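Local coordinates for protein walker-type atpase (Pyrococcus abyssi, PDB 2QEN) that is of unknown cellular function but binds ADP and magnesium in a P-loop ATPase domain that is joined to a probable winged-helix domain, at residues T34-I39 and G196-K201; E26-Y31 and K166-G171; A50-R55 and I131-E136; V174-D179 and K325-I330. The protein carries 1 engineered substitution. All blocks are in the same frame, centred on the assembly; numbering follows the deposited sequence.

Interaction 1 (T34-I39 and G196-K201); sequences TLLLGI and GEVLVK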
loop_
_atom_site.group_PDB
_atom_site.type_symbol
_atom_site.label_atom_id
_atom_site.label_comp_id
_atom_site.label_asym_id
_atom_site.label_seq_id
_atom_site.Cartn_x
_atom_site.Cartn_y
_atom_site.Cartn_z
ATOM N N THR A 34 14.016 -3.089 1.694
ATOM C CA THR A 34 13.439 -1.736 1.814
ATOM C C THR A 34 11.944 -1.863 2.086
ATOM O O THR A 34 11.278 -2.695 1.478
ATOM C CB THR A 34 13.697 -0.926 0.509
ATOM O OG1 THR A 34 15.097 -0.687 0.379
ATOM C CG2 THR A 34 12.972 0.423 0.488
ATOM N N LEU A 35 11.426 -1.059 3.012
ATOM C CA LEU A 35 9.983 -0.984 3.252
ATOM C C LEU A 35 9.410 0.306 2.663
ATOM O O LEU A 35 9.927 1.397 2.919
ATOM C CB LEU A 35 9.637 -1.108 4.752
ATOM C CG LEU A 35 10.410 -2.137 5.596
ATOM C CD1 LEU A 35 9.959 -2.133 7.052
ATOM C CD2 LEU A 35 10.306 -3.546 4.995
ATOM N N LEU A 36 8.359 0.179 1.855
ATOM C CA LEU A 36 7.680 1.338 1.320
ATOM C C LEU A 36 6.333 1.509 2.025
ATOM O O LEU A 36 5.435 0.681 1.871
ATOM C CB LEU A 36 7.530 1.232 -0.195
ATOM C CG LEU A 36 6.933 2.447 -0.907
ATOM C CD1 LEU A 36 7.983 3.530 -1.012
ATOM C CD2 LEU A 36 6.426 2.049 -2.291
ATOM N N LEU A 37 6.213 2.582 2.805
ATOM C CA LEU A 37 5.158 2.698 3.818
ATOM C C LEU A 37 4.312 3.955 3.707
ATOM O O LEU A 37 4.820 5.027 3.362
ATOM C CB LEU A 37 5.790 2.644 5.220
ATOM C CG LEU A 37 6.705 1.456 5.538
ATOM C CD1 LEU A 37 7.406 1.643 6.909
ATOM C CD2 LEU A 37 5.930 0.128 5.492
ATOM N N GLY A 38 3.022 3.811 4.010
ATOM C CA GLY A 38 2.073 4.919 4.014
ATOM C C GLY A 38 0.622 4.468 4.010
ATOM O O GLY A 38 0.319 3.287 3.832
ATOM N N ILE A 39 -0.267 5.430 4.207
ATOM C CA ILE A 39 -1.728 5.251 4.193
ATOM C C ILE A 39 -2.223 4.638 2.875
ATOM O O ILE A 39 -1.621 4.844 1.815
ATOM C CB ILE A 39 -2.411 6.647 4.418
ATOM C CG1 ILE A 39 -1.889 7.319 5.694
ATOM C CG2 ILE A 39 -3.929 6.580 4.459
ATOM C CD1 ILE A 39 -1.922 6.477 6.921
ATOM N N GLY A 196 15.733 -0.556 5.002
ATOM C CA GLY A 196 15.465 0.854 4.741
ATOM C C GLY A 196 13.968 1.118 4.826
ATOM O O GLY A 196 13.157 0.191 4.724
ATOM N N GLU A 197 13.600 2.374 5.038
ATOM C CA GLU A 197 12.197 2.758 5.125
ATOM C C GLU A 197 11.978 4.005 4.311
ATOM O O GLU A 197 12.610 5.042 4.554
ATOM C CB GLU A 197 11.751 3.007 6.570
ATOM C CG GLU A 197 11.615 1.736 7.404
ATOM C CD GLU A 197 10.972 1.962 8.762
ATOM O OE1 GLU A 197 10.524 3.096 9.064
ATOM O OE2 GLU A 197 10.915 0.989 9.539
ATOM N N VAL A 198 11.082 3.883 3.338
ATOM C CA VAL A 198 10.657 5.004 2.525
ATOM C C VAL A 198 9.171 5.276 2.797
ATOM O O VAL A 198 8.310 4.402 2.594
ATOM C CB VAL A 198 10.987 4.760 1.027
ATOM C CG1 VAL A 198 10.474 5.916 0.156
ATOM C CG2 VAL A 198 12.508 4.576 0.861
ATOM N N LEU A 199 8.907 6.480 3.296
ATOM C CA LEU A 199 7.603 6.935 3.735
ATOM C C LEU A 199 6.934 7.777 2.656
ATOM O O LEU A 199 7.517 8.765 2.191
ATOM C CB LEU A 199 7.757 7.789 4.994
ATOM C CG LEU A 199 7.947 7.182 6.399
ATOM C CD1 LEU A 199 8.682 5.868 6.422
ATOM C CD2 LEU A 199 8.616 8.197 7.334
ATOM N N VAL A 200 5.720 7.372 2.269
ATOM C CA VAL A 200 4.902 8.104 1.299
ATOM C C VAL A 200 3.709 8.733 2.021
ATOM O O VAL A 200 2.808 8.036 2.493
ATOM C CB VAL A 200 4.421 7.211 0.103
ATOM C CG1 VAL A 200 3.686 8.050 -0.927
ATOM C CG2 VAL A 200 5.588 6.473 -0.554
ATOM N N LYS A 201 3.722 10.064 2.077
ATOM C CA LYS A 201 2.736 10.856 2.791
ATOM C C LYS A 201 1.799 11.548 1.807
ATOM O O LYS A 201 2.161 11.709 0.636
ATOM C CB LYS A 201 3.456 11.928 3.615
ATOM C CG LYS A 201 4.582 11.418 4.515
ATOM C CD LYS A 201 4.043 10.557 5.661
ATOM C CE LYS A 201 5.011 10.528 6.842
ATOM N NZ LYS A 201 4.609 9.488 7.836
HETATM O O HOH W 1 0.847 8.104 4.289
#
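Strands 33-37 and 196-199 run side by side in the parallel five-stranded sheet of a P-loop NTPase fold, the second of them at the sheet's border. Four backbone bonds alternate between them: Leu35 N to Gly196 O, Val198 N to Leu35 O, Leu37 N to Val198 O and Val200 N to Leu37 O. The last three lie nearly along the C=O axis, whereas in the first the donor sits 35° above the carbonyl plane. Weak CA-H...O contacts fill in between, as from Leu36 CA to Val198 O at 3.4 Å.

On one face Leu36 holds CG anti to its backbone N (chi1 -175°), which brings CD1 within 3.6 Å of Val198 CG1 and 3.8 Å of Val200 CG2. Thr34 CG2 meets Val198 CG2 obliquely at 4.2 Å, while its OG1 bonds to Ser27 OG of helix 18-30, which covers this face. On the other face, which helix 174-181 covers, Leu35 and Glu197 point the same way, and the side chains of Leu37 and Glu197 cross obliquely, Leu37 CD1 lying 4.0 Å from Glu197 CD.

Past Leu37 the chain enters the probable Walker A loop: Gly38 O takes a bond from Lys44 NZ, an ADP-binding residue, and Ile39 touches the nucleotide. Direct pairing of the strands gives way here to a water, which accepts from Ile39 N at 2.9 Å and donates to Val200 O at 2.7 Å.

Interaction 2 (E26-Y31 and K166-G171); sequences ESLENY and KIILTG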
loop_
_atom_site.group_PDB
_atom_site.type_symbol
_atom_site.label_atom_id
_atom_site.label_comp_id
_atom_site.label_asym_id
_atom_site.label_seq_id
_atom_site.Cartn_x
_atom_site.Cartn_y
_atom_site.Cartn_z
ATOM N N GLU A 26 17.922 5.517 -3.096
ATOM C CA GLU A 26 18.906 5.590 -2.020
ATOM C C GLU A 26 18.799 4.391 -1.070
ATOM O O GLU A 26 19.808 3.809 -0.681
ATOM C CB GLU A 26 18.788 6.918 -1.257
ATOM C CG GLU A 26 19.236 8.148 -2.062
ATOM C CD GLU A 26 19.073 9.497 -1.320
ATOM O OE1 GLU A 26 18.331 9.560 -0.318
ATOM O OE2 GLU A 26 19.694 10.501 -1.752
ATOM N N SER A 27 17.575 4.002 -0.728
ATOM C CA SER A 27 17.378 2.882 0.177
ATOM C C SER A 27 17.864 1.556 -0.415
ATOM O O SER A 27 18.510 0.754 0.272
ATOM C CB SER A 27 15.919 2.768 0.605
ATOM O OG SER A 27 15.806 1.763 1.593
ATOM N N LEU A 28 17.546 1.335 -1.689
ATOM C CA LEU A 28 18.060 0.170 -2.414
ATOM C C LEU A 28 19.589 0.121 -2.409
ATOM O O LEU A 28 20.169 -0.938 -2.147
ATOM C CB LEU A 28 17.498 0.104 -3.830
ATOM C CG LEU A 28 16.245 -0.768 -3.946
ATOM C CD1 LEU A 28 14.988 -0.062 -3.427
ATOM C CD2 LEU A 28 16.052 -1.232 -5.374
ATOM N N GLU A 29 20.230 1.273 -2.640
ATOM C CA GLU A 29 21.697 1.396 -2.564
ATOM C C GLU A 29 22.268 1.010 -1.209
ATOM O O GLU A 29 23.379 0.496 -1.130
ATOM C CB GLU A 29 22.156 2.821 -2.880
ATOM C CG GLU A 29 22.036 3.202 -4.340
ATOM C CD GLU A 29 22.148 4.697 -4.589
ATOM O OE1 GLU A 29 22.747 5.417 -3.749
ATOM O OE2 GLU A 29 21.631 5.149 -5.641
ATOM N N ASN A 30 21.510 1.261 -0.144
ATOM C CA ASN A 30 22.036 1.106 1.215
ATOM C C ASN A 30 21.696 -0.211 1.934
ATOM O O ASN A 30 22.436 -0.632 2.815
ATOM C CB ASN A 30 21.626 2.312 2.072
ATOM C CG ASN A 30 22.321 3.604 1.645
ATOM O OD1 ASN A 30 23.384 3.581 1.033
ATOM N ND2 ASN A 30 21.716 4.736 1.979
ATOM N N TYR A 31 20.588 -0.846 1.547
ATOM C CA TYR A 31 20.040 -2.014 2.239
ATOM C C TYR A 31 19.534 -3.035 1.233
ATOM O O TYR A 31 18.992 -2.655 0.202
ATOM C CB TYR A 31 18.867 -1.616 3.161
ATOM C CG TYR A 31 19.204 -0.532 4.161
ATOM C CD1 TYR A 31 19.913 -0.824 5.327
ATOM C CD2 TYR A 31 18.839 0.793 3.922
ATOM C CE1 TYR A 31 20.242 0.178 6.237
ATOM C CE2 TYR A 31 19.155 1.802 4.822
ATOM C CZ TYR A 31 19.849 1.490 5.977
ATOM O OH TYR A 31 20.165 2.492 6.866
ATOM N N LYS A 166 17.376 -7.286 -4.761
ATOM C CA LYS A 166 16.814 -6.323 -3.823
ATOM C C LYS A 166 15.334 -6.626 -3.634
ATOM O O LYS A 166 14.641 -7.003 -4.578
ATOM C CB LYS A 166 17.019 -4.882 -4.316
ATOM C CG LYS A 166 18.473 -4.437 -4.367
ATOM C CD LYS A 166 19.094 -4.337 -2.960
ATOM C CE LYS A 166 20.614 -4.374 -3.028
ATOM N NZ LYS A 166 21.196 -3.039 -3.226
ATOM N N ILE A 167 14.870 -6.477 -2.403
ATOM C CA ILE A 167 13.493 -6.793 -2.052
ATOM C C ILE A 167 12.853 -5.512 -1.493
ATOM O O ILE A 167 13.459 -4.819 -0.674
ATOM C CB ILE A 167 13.412 -7.977 -1.053
ATOM C CG1 ILE A 167 13.852 -9.289 -1.717
ATOM C CG2 ILE A 167 11.985 -8.122 -0.449
ATOM C CD1 ILE A 167 13.873 -10.459 -0.759
ATOM N N ILE A 168 11.682 -5.174 -2.022
ATOM C CA ILE A 168 10.872 -4.070 -1.525
ATOM C C ILE A 168 9.586 -4.683 -0.991
ATOM O O ILE A 168 8.943 -5.465 -1.691
ATOM C CB ILE A 168 10.536 -3.050 -2.646
ATOM C CG1 ILE A 168 11.818 -2.421 -3.202
ATOM C CG2 ILE A 168 9.578 -1.933 -2.120
ATOM C CD1 ILE A 168 11.613 -1.612 -4.481
ATOM N N LEU A 169 9.233 -4.342 0.248
ATOM C CA LEU A 169 7.952 -4.717 0.843
ATOM C C LEU A 169 7.152 -3.449 1.093
ATOM O O LEU A 169 7.637 -2.506 1.724
ATOM C CB LEU A 169 8.153 -5.480 2.168
ATOM C CG LEU A 169 9.128 -6.672 2.198
ATOM C CD1 LEU A 169 9.161 -7.246 3.604
ATOM C CD2 LEU A 169 8.730 -7.754 1.219
ATOM N N THR A 170 5.939 -3.414 0.578
ATOM C CA THR A 170 5.080 -2.271 0.798
ATOM C C THR A 170 3.982 -2.697 1.765
ATOM O O THR A 170 3.676 -3.894 1.893
ATOM C CB THR A 170 4.431 -1.713 -0.508
ATOM O OG1 THR A 170 3.157 -2.335 -0.711
ATOM C CG2 THR A 170 5.337 -1.921 -1.742
ATOM N N GLY A 171 3.403 -1.709 2.431
ATOM C CA GLY A 171 2.279 -1.927 3.329
ATOM C C GLY A 171 1.519 -0.643 3.601
ATOM O O GLY A 171 2.114 0.398 3.910
#
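A lysine reaching from a strand to the C-terminal turn of a helix, with a small apolar contact beside it, joins helix 18-30 to strand 165-171 on one face of the central sheet. The axes of the two short segments pass 9.3 Å apart at 131°, and the contact is made where the helix ends. Lys166 NZ donates to Leu28 O at 2.6 Å, coming from above the carbonyl plane rather than along a lone pair. Bends at chi2 (-67°) and chi4 (87°) turn the ammonium onto that oxygen, and the shaft of the chain passes along the backbone, CD lying 3.6 Å from Tyr31 O. Leu28 O lies at the C-terminal, partially negative end of the helix, which probably suits the ammonium; Glu129 gives it a salt bridge as well.

Alongside the lysine, Leu28 slides past it in the opposite direction. Its CD2 rests 3.9 Å from Lys166 CB, while Leu28 and Ile168 cross at about a right angle, CD1 to CD1, also at 3.9 Å. The helix closes with Ser27 O accepting from both Asn30 N and Tyr31 N, the latter at 2.9 Å.

Leu28 and Ile168 both extend this apolar layer to Ile131 of strand 130-135, and Leu28 also touches Thr34 of strand 33-37. On the other face of strand 165-171, Ile167 and Leu169 pack on Phe155 of helix 149-161.

Interaction 3 (A50-R55 and I131-E136); sequences AFLNER and IVAFDE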
loop_
_atom_site.group_PDB
_atom_site.type_symbol
_atom_site.label_atom_id
_atom_site.label_comp_id
_atom_site.label_asym_id
_atom_site.label_seq_id
_atom_site.Cartn_x
_atom_site.Cartn_y
_atom_site.Cartn_z
ATOM N N ALA A 50 5.928 2.746 -11.481
ATOM C CA ALA A 50 6.754 3.716 -12.204
ATOM C C ALA A 50 8.258 3.448 -12.004
ATOM O O ALA A 50 9.033 3.495 -12.947
ATOM C CB ALA A 50 6.406 5.130 -11.760
ATOM N N PHE A 51 8.640 3.148 -10.766
ATOM C CA PHE A 51 10.020 2.811 -10.397
ATOM C C PHE A 51 10.510 1.548 -11.116
ATOM O O PHE A 51 11.628 1.517 -11.631
ATOM C CB PHE A 51 10.078 2.598 -8.877
ATOM C CG PHE A 51 11.466 2.543 -8.302
ATOM C CD1 PHE A 51 12.178 3.708 -8.059
ATOM C CD2 PHE A 51 12.039 1.314 -7.947
ATOM C CE1 PHE A 51 13.428 3.662 -7.492
ATOM C CE2 PHE A 51 13.302 1.258 -7.382
ATOM C CZ PHE A 51 14.007 2.435 -7.158
ATOM N N LEU A 52 9.673 0.510 -11.150
ATOM C CA LEU A 52 10.028 -0.743 -11.827
ATOM C C LEU A 52 9.951 -0.634 -13.348
ATOM O O LEU A 52 10.554 -1.447 -14.043
ATOM C CB LEU A 52 9.170 -1.924 -11.342
ATOM C CG LEU A 52 9.323 -2.321 -9.869
ATOM C CD1 LEU A 52 8.203 -3.288 -9.448
ATOM C CD2 LEU A 52 10.696 -2.922 -9.615
ATOM N N ASN A 53 9.215 0.361 -13.855
ATOM C CA ASN A 53 9.112 0.593 -15.304
ATOM C C ASN A 53 10.492 0.806 -15.926
ATOM O O ASN A 53 10.742 0.401 -17.059
ATOM C CB ASN A 53 8.195 1.788 -15.604
ATOM C CG ASN A 53 7.850 1.920 -17.091
ATOM O OD1 ASN A 53 7.429 0.954 -17.739
ATOM N ND2 ASN A 53 8.005 3.135 -17.631
ATOM N N GLU A 54 11.388 1.428 -15.165
ATOM C CA GLU A 54 12.735 1.742 -15.647
ATOM C C GLU A 54 13.803 0.775 -15.138
ATOM O O GLU A 54 14.912 0.736 -15.674
ATOM C CB GLU A 54 13.098 3.191 -15.283
ATOM C CG GLU A 54 12.423 4.223 -16.195
ATOM C CD GLU A 54 12.511 5.648 -15.663
ATOM O OE1 GLU A 54 13.623 6.219 -15.655
ATOM O OE2 GLU A 54 11.466 6.195 -15.260
ATOM N N ARG A 55 13.454 -0.005 -14.119
ATOM C CA ARG A 55 14.386 -0.893 -13.434
ATOM C C ARG A 55 13.869 -2.330 -13.438
ATOM O O ARG A 55 12.720 -2.559 -13.040
ATOM C CB ARG A 55 14.578 -0.429 -11.981
ATOM C CG ARG A 55 15.300 0.908 -11.832
ATOM C CD ARG A 55 14.960 1.537 -10.511
ATOM N NE ARG A 55 15.237 2.972 -10.467
ATOM C CZ ARG A 55 14.422 3.930 -10.930
ATOM N NH1 ARG A 55 13.271 3.628 -11.522
ATOM N NH2 ARG A 55 14.773 5.212 -10.817
ATOM N N ILE A 131 15.079 -6.514 -8.876
ATOM C CA ILE A 131 14.140 -6.204 -7.797
ATOM C C ILE A 131 12.942 -7.163 -7.740
ATOM O O ILE A 131 12.279 -7.412 -8.748
ATOM C CB ILE A 131 13.638 -4.722 -7.846
ATOM C CG1 ILE A 131 14.819 -3.736 -7.823
ATOM C CG2 ILE A 131 12.634 -4.416 -6.686
ATOM C CD1 ILE A 131 14.529 -2.419 -8.566
ATOM N N VAL A 132 12.677 -7.694 -6.546
ATOM C CA VAL A 132 11.430 -8.406 -6.279
ATOM C C VAL A 132 10.641 -7.581 -5.290
ATOM O O VAL A 132 11.102 -7.333 -4.185
ATOM C CB VAL A 132 11.648 -9.837 -5.706
ATOM C CG1 VAL A 132 10.286 -10.542 -5.487
ATOM C CG2 VAL A 132 12.523 -10.646 -6.629
ATOM N N ALA A 133 9.465 -7.119 -5.712
ATOM C CA ALA A 133 8.597 -6.303 -4.860
ATOM C C ALA A 133 7.311 -7.022 -4.466
ATOM O O ALA A 133 6.612 -7.590 -5.301
ATOM C CB ALA A 133 8.288 -4.982 -5.523
ATOM N N PHE A 134 7.027 -6.998 -3.172
ATOM C CA PHE A 134 5.809 -7.560 -2.620
ATOM C C PHE A 134 4.887 -6.409 -2.189
ATOM O O PHE A 134 5.163 -5.692 -1.229
ATOM C CB PHE A 134 6.140 -8.485 -1.441
ATOM C CG PHE A 134 6.904 -9.734 -1.829
ATOM C CD1 PHE A 134 8.298 -9.733 -1.879
ATOM C CD2 PHE A 134 6.229 -10.914 -2.135
ATOM C CE1 PHE A 134 9.011 -10.871 -2.233
ATOM C CE2 PHE A 134 6.939 -12.085 -2.491
ATOM C CZ PHE A 134 8.329 -12.061 -2.538
ATOM N N ASP A 135 3.795 -6.232 -2.919
ATOM C CA ASP A 135 2.851 -5.167 -2.624
ATOM C C ASP A 135 1.887 -5.630 -1.557
ATOM O O ASP A 135 1.252 -6.671 -1.707
ATOM C CB ASP A 135 2.088 -4.749 -3.890
ATOM C CG ASP A 135 1.809 -3.249 -3.936
ATOM O OD1 ASP A 135 2.061 -2.526 -2.918
ATOM O OD2 ASP A 135 1.360 -2.787 -5.008
ATOM N N GLU A 136 1.806 -4.862 -0.470
ATOM C CA GLU A 136 0.986 -5.199 0.704
ATOM C C GLU A 136 1.435 -6.535 1.302
ATOM O O GLU A 136 0.631 -7.462 1.518
ATOM C CB GLU A 136 -0.523 -5.194 0.379
ATOM C CG GLU A 136 -1.095 -3.883 -0.206
ATOM C CD GLU A 136 -1.118 -2.696 0.761
ATOM O OE1 GLU A 136 -0.965 -2.889 1.989
ATOM O OE2 GLU A 136 -1.300 -1.546 0.283
#
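Helix 44-54 runs almost antiparallel to strand 130-135, the segment axes 10.6 Å apart at 160°, and its last turn lies over the start of the strand. Ile131 is the residue the helix closes on. With CG1 beside its backbone N (chi1 -56°), its CD1 touches Arg55 CB at 4.0 Å and Phe51 CE2 at 4.1 Å, the side chain crossing that of the phenylalanine at about a right angle. Leu52 comes in obliquely, setting CD2 3.8 Å from Ile131 CG2, and its other branch reaches on along the strand, CD1 lying 4.3 Å from Ala133 CB.

Arg55 helps to hold the ring of Phe51. Its extended chain puts CD over the ring towards the rim, and Phe51 CE1 lies 3.5 Å above the guanidinium plane, over its centre. NH1 then reaches back to Phe51 O at 2.7 Å, in the carbonyl plane and on a lone pair, while NH2 makes a salt bridge to Glu25 of helix 18-30. Those two partners would fix the rotation of the guanidinium.

The strand's far end is consistent with a Walker B motif: Asp135 and Glu136 can bind magnesium but do not hold it in this model, and Asp135 OD2 bonds to Ser45 OG, at the magnesium site. Between these segments the contact is apolar, with no hydrogen bond across it, so Ile131 and Ala133 meet the helix through close fit, and no bond fixes a direction.

Interaction 4 (V174-D179 and K325-I330); sequences VGLLHD and KKMNWI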
loop_
_atom_site.group_PDB
_atom_site.type_symbol
_atom_site.label_atom_id
_atom_site.label_comp_id
_atom_site.label_asym_id
_atom_site.label_seq_id
_atom_site.Cartn_x
_atom_site.Cartn_y
_atom_site.Cartn_z
ATOM N N VAL A 174 0.856 -0.396 8.083
ATOM C CA VAL A 174 2.260 -0.282 8.470
ATOM C C VAL A 174 2.624 -1.060 9.746
ATOM O O VAL A 174 3.623 -1.786 9.784
ATOM C CB VAL A 174 2.695 1.203 8.586
ATOM C CG1 VAL A 174 4.176 1.300 9.010
ATOM C CG2 VAL A 174 2.486 1.925 7.259
ATOM N N GLY A 175 1.810 -0.915 10.780
ATOM C CA GLY A 175 2.046 -1.608 12.040
ATOM C C GLY A 175 1.991 -3.112 11.873
ATOM O O GLY A 175 2.705 -3.835 12.552
ATOM N N LEU A 176 1.135 -3.567 10.956
ATOM C CA LEU A 176 0.932 -4.985 10.691
ATOM C C LEU A 176 2.090 -5.557 9.903
ATOM O O LEU A 176 2.422 -6.738 10.052
ATOM C CB LEU A 176 -0.396 -5.210 9.952
ATOM C CG LEU A 176 -1.601 -5.864 10.664
ATOM C CD1 LEU A 176 -1.647 -5.738 12.206
ATOM C CD2 LEU A 176 -2.924 -5.447 10.054
ATOM N N LEU A 177 2.696 -4.723 9.054
ATOM C CA LEU A 177 3.906 -5.112 8.345
ATOM C C LEU A 177 5.052 -5.270 9.343
ATOM O O LEU A 177 5.684 -6.313 9.363
ATOM C CB LEU A 177 4.251 -4.159 7.177
ATOM C CG LEU A 177 5.490 -4.524 6.345
ATOM C CD1 LEU A 177 5.393 -5.957 5.795
ATOM C CD2 LEU A 177 5.748 -3.534 5.186
ATOM N N HIS A 178 5.297 -4.261 10.176
ATOM C CA HIS A 178 6.300 -4.367 11.243
ATOM C C HIS A 178 6.073 -5.595 12.137
ATOM O O HIS A 178 7.036 -6.227 12.571
ATOM C CB HIS A 178 6.337 -3.114 12.133
ATOM C CG HIS A 178 6.725 -1.851 11.420
ATOM N ND1 HIS A 178 7.853 -1.748 10.630
ATOM C CD2 HIS A 178 6.146 -0.624 11.408
ATOM C CE1 HIS A 178 7.939 -0.519 10.147
ATOM N NE2 HIS A 178 6.915 0.183 10.602
ATOM N N ASP A 179 4.812 -5.919 12.421
ATOM C CA ASP A 179 4.476 -7.079 13.253
ATOM C C ASP A 179 4.882 -8.379 12.571
ATOM O O ASP A 179 5.428 -9.255 13.213
ATOM C CB ASP A 179 2.973 -7.132 13.586
ATOM C CG ASP A 179 2.615 -6.388 14.861
ATOM O OD1 ASP A 179 3.516 -5.838 15.532
ATOM O OD2 ASP A 179 1.407 -6.364 15.200
ATOM N N LYS A 325 -4.723 1.409 14.857
ATOM C CA LYS A 325 -3.479 2.110 14.529
ATOM C C LYS A 325 -2.532 1.296 13.629
ATOM O O LYS A 325 -1.962 1.837 12.658
ATOM C CB LYS A 325 -2.744 2.502 15.821
ATOM C CG LYS A 325 -3.409 3.631 16.620
ATOM C CD LYS A 325 -2.931 3.648 18.095
ATOM C CE LYS A 325 -1.545 4.247 18.265
ATOM N NZ LYS A 325 -1.071 4.262 19.708
ATOM N N LYS A 326 -2.366 0.009 13.957
ATOM C CA LYS A 326 -1.521 -0.925 13.201
ATOM C C LYS A 326 -2.068 -1.192 11.798
ATOM O O LYS A 326 -1.307 -1.465 10.863
ATOM C CB LYS A 326 -1.416 -2.266 13.932
ATOM C CG LYS A 326 -0.587 -2.260 15.216
ATOM C CD LYS A 326 -0.646 -3.642 15.871
ATOM C CE LYS A 326 0.010 -3.671 17.256
ATOM N NZ LYS A 326 1.426 -4.110 17.142
ATOM N N MET A 327 -3.391 -1.150 11.677
ATOM C CA MET A 327 -4.068 -1.258 10.391
ATOM C C MET A 327 -4.051 0.088 9.665
ATOM O O MET A 327 -4.474 0.177 8.521
ATOM C CB MET A 327 -5.523 -1.717 10.600
ATOM C CG MET A 327 -5.748 -3.239 10.604
ATOM S SD MET A 327 -7.425 -3.629 11.189
ATOM C CE MET A 327 -7.982 -4.762 9.947
ATOM N N ASN A 328 -3.608 1.139 10.359
ATOM C CA ASN A 328 -3.554 2.498 9.811
ATOM C C ASN A 328 -4.924 3.138 9.493
ATOM O O ASN A 328 -5.017 4.021 8.617
ATOM C CB ASN A 328 -2.658 2.535 8.568
ATOM C CG ASN A 328 -1.592 3.610 8.640
ATOM O OD1 ASN A 328 -1.577 4.436 9.557
ATOM N ND2 ASN A 328 -0.695 3.610 7.662
ATOM N N TRP A 329 -5.982 2.707 10.184
ATOM C CA TRP A 329 -7.277 3.412 10.082
ATOM C C TRP A 329 -7.144 4.748 10.790
ATOM O O TRP A 329 -7.756 5.746 10.394
ATOM C CB TRP A 329 -8.424 2.610 10.704
ATOM C CG TRP A 329 -8.900 1.488 9.815
ATOM C CD1 TRP A 329 -8.510 0.189 9.869
ATOM C CD2 TRP A 329 -9.851 1.576 8.743
ATOM N NE1 TRP A 329 -9.149 -0.540 8.903
ATOM C CE2 TRP A 329 -9.981 0.281 8.196
ATOM C CE3 TRP A 329 -10.613 2.617 8.204
ATOM C CZ2 TRP A 329 -10.837 -0.005 7.127
ATOM C CZ3 TRP A 329 -11.466 2.339 7.137
ATOM C CH2 TRP A 329 -11.574 1.033 6.612
ATOM N N ILE A 330 -6.270 4.748 11.799
ATOM C CA ILE A 330 -6.192 5.809 12.779
ATOM C C ILE A 330 -4.749 6.203 13.104
ATOM O O ILE A 330 -3.849 5.374 13.089
ATOM C CB ILE A 330 -6.991 5.365 14.047
ATOM C CG1 ILE A 330 -8.203 6.221 14.236
ATOM C CG2 ILE A 330 -6.171 5.203 15.316
ATOM C CD1 ILE A 330 -9.341 5.556 13.675
HETATM O O HOH W 2 0.132 1.449 11.251
#
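The carboxylate of Asp179 takes the ammonium of Lys326 on the syn lone pair of OD2, with OD2 to NZ 3.0 Å and a weak second bond from NZ to OD1. Lys326 runs extended as far as CE and then turns at chi4 (-94°), meeting the aspartate at about a right angle. The other flat group, the amide of Asn328, lies alongside Val174 and points the same way: ND2 is 3.6 Å from Val174 CG2 and gives its hydrogen bond to Ser172 O.

Between these two, backbone meets backbone. Gly175 CA and Lys326 CA are 3.8 Å apart, possible because Gly175 has no side chain; a CB there would run into Lys326 CA. Leu176 N donates to Lys326 O at 3.2 Å from 35° above the carbonyl plane. A water makes a second link, accepting from Gly175 N at 2.9 Å and donating to Lys325 O at 2.6 Å. Leu176 then adds an apolar touch, CD2 against Met327 CG at 3.6 Å.

The amides thus come from the first turn of helix 174-181 and the carbonyls from the last turn of helix 314-326, so the helix dipoles should complement each other. Asn328, with its phi of 66°, ends helix 314-326 in a Schellman motif. The result is an interdomain contact: the start of a P-loop ATPase helix meets the C-terminal cap of a helix in the probable winged helix-turn-helix domain, just ahead of the two-stranded antiparallel sheet that is probably its wing.

In the fold
Interactions 1, 2 and 3 all belong to the central sheet. Interaction 1, buried, joins strand to strand through backbone bonds, while interactions 2 and 3 lay helices 18-30 and 44-54 on neighbouring strands. Of those two, interaction 3 is also buried and purely apolar, whereas interaction 2, partly open, adds a charged side chain. Interactions 1 and 2 meet where Leu36 N bonds to Leu169 O, and interactions 2 and 3 where Thr170 OG1 bonds to Asp135 OD1. Interaction 4 is different: a surface contact between domains, built of ionic, backbone and water-mediated links. Its helix 174-181 also packs on the sheet, Leu177 on Leu37, while Asn328 touches Ile39 in the loop after strand 33-37.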